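Local coordinates for uncharacterized protein yedD (Klebsiella pneumoniae subsp. pneumoniae, PDB 4HWM) that is a lipoprotein of unknown function whose single chain folds into a closed antiparallel beta-barrel of eight strands, at residues 15-19 against 20-24. Sequence-based numbering, arbitrary orientation.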
# COMPACT_ATOMS: atom_id res chain seq x y z
N ALA A 15 -4.84 -11.22 5.43
CA ALA A 15 -3.63 -11.96 5.82
C ALA A 15 -2.74 -11.06 6.67
O ALA A 15 -2.44 -9.93 6.28
CB ALA A 15 -2.86 -12.42 4.59
N PRO A 16 -2.22 -11.57 7.81
CA PRO A 16 -1.20 -10.85 8.53
C PRO A 16 0.04 -10.61 7.68
O PRO A 16 0.36 -11.42 6.80
CB PRO A 16 -0.87 -11.77 9.72
CG PRO A 16 -2.08 -12.62 9.87
CD PRO A 16 -2.60 -12.82 8.50
N ALA A 17 0.70 -9.48 7.88
CA ALA A 17 1.90 -9.18 7.11
C ALA A 17 2.98 -10.22 7.41
O ALA A 17 3.29 -10.45 8.58
CB ALA A 17 2.40 -7.81 7.47
N PRO A 18 3.57 -10.82 6.36
CA PRO A 18 4.77 -11.63 6.64
C PRO A 18 5.89 -10.80 7.25
O PRO A 18 5.99 -9.60 7.01
CB PRO A 18 5.22 -12.12 5.26
CG PRO A 18 4.09 -11.88 4.36
CD PRO A 18 3.27 -10.77 4.92
N ALA A 19 6.77 -11.45 8.00
CA ALA A 19 7.86 -10.76 8.65
C ALA A 19 8.63 -9.89 7.65
O ALA A 19 9.04 -10.35 6.59
CB ALA A 19 8.82 -11.78 9.29
N GLY A 20 8.83 -8.63 8.03
CA GLY A 20 9.60 -7.69 7.25
C GLY A 20 8.77 -6.78 6.35
O GLY A 20 9.32 -5.83 5.86
N LEU A 21 7.50 -7.10 6.12
CA LEU A 21 6.66 -6.35 5.18
C LEU A 21 5.92 -5.20 5.86
O LEU A 21 5.73 -4.17 5.23
CB LEU A 21 5.69 -7.24 4.44
CG LEU A 21 4.85 -6.56 3.35
CD1 LEU A 21 5.75 -5.93 2.25
CD2 LEU A 21 3.78 -7.51 2.79
N ALA A 22 5.54 -5.34 7.12
CA ALA A 22 4.83 -4.28 7.80
C ALA A 22 5.69 -3.03 7.84
O ALA A 22 6.88 -3.08 8.14
CB ALA A 22 4.41 -4.71 9.21
N GLY A 23 5.08 -1.90 7.51
CA GLY A 23 5.83 -0.64 7.48
C GLY A 23 5.19 0.38 6.56
O GLY A 23 4.08 0.20 6.10
N PHE A 24 5.94 1.44 6.37
CA PHE A 24 5.68 2.46 5.36
C PHE A 24 6.66 2.26 4.20
O PHE A 24 7.85 2.09 4.42
CB PHE A 24 5.92 3.86 5.91
CG PHE A 24 5.06 4.24 7.09
CD1 PHE A 24 3.71 4.00 7.10
CD2 PHE A 24 5.62 4.89 8.17
CE1 PHE A 24 2.93 4.41 8.17
CE2 PHE A 24 4.86 5.28 9.25
CZ PHE A 24 3.50 5.05 9.25
O HOH W 1 5.75 -7.64 8.94
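P18 and L21 close a tight turn in the loop that leads into strand 23-26. The amide N of L21 donates to O of P18 over 3.1 Å, with a nearly straight N-H...O angle of 161°; the donor is tilted 20° from the plane of the carbonyl group. The same oxygen takes a second bond from a water, 2.8 Å from P18 O, and that water in turn accepts from A22 N at 2.9 Å. One carbonyl therefore binds two consecutive residues of the returning chain, L21 directly and A22 through the water.

The side chain of L21 points toward 15-19. CB of L21 lies 3.5 Å from P18 O, beside the hydrogen bond. CG stands anti to the backbone N (chi1 -175°), which carries the methyl fork alongside the proline ring, both side chains pointing the same way. At the fork CD2 of L21 meets CD of P18 at 3.9 Å. Buried, this leucine also packs on L67 of strand 60-70. One step outward, the methyl of A17 points across the mouth of the turn at A22, whose own methyl leaves to the side, CB to CB 4.1 Å, and A17 CB also sits 4.0 Å from A22 N. A17 further rests on V45 and L67, so this end of the loop lies against barrel strands 40-45 and 60-70.

A19 and G20 occupy the central positions, and G20 O receives a hydrogen bond from R102 NH2. A19 has polyproline-like angles; G20 has a positive phi, where a CB would jam against the carbonyl O of A19, which by itself calls for glycine. Together with the bond from L21 N to P18 O, these backbone angles define P18-A19-G20-L21 as a type II beta-turn, here reversing the chain just before the first strand of the antiparallel barrel.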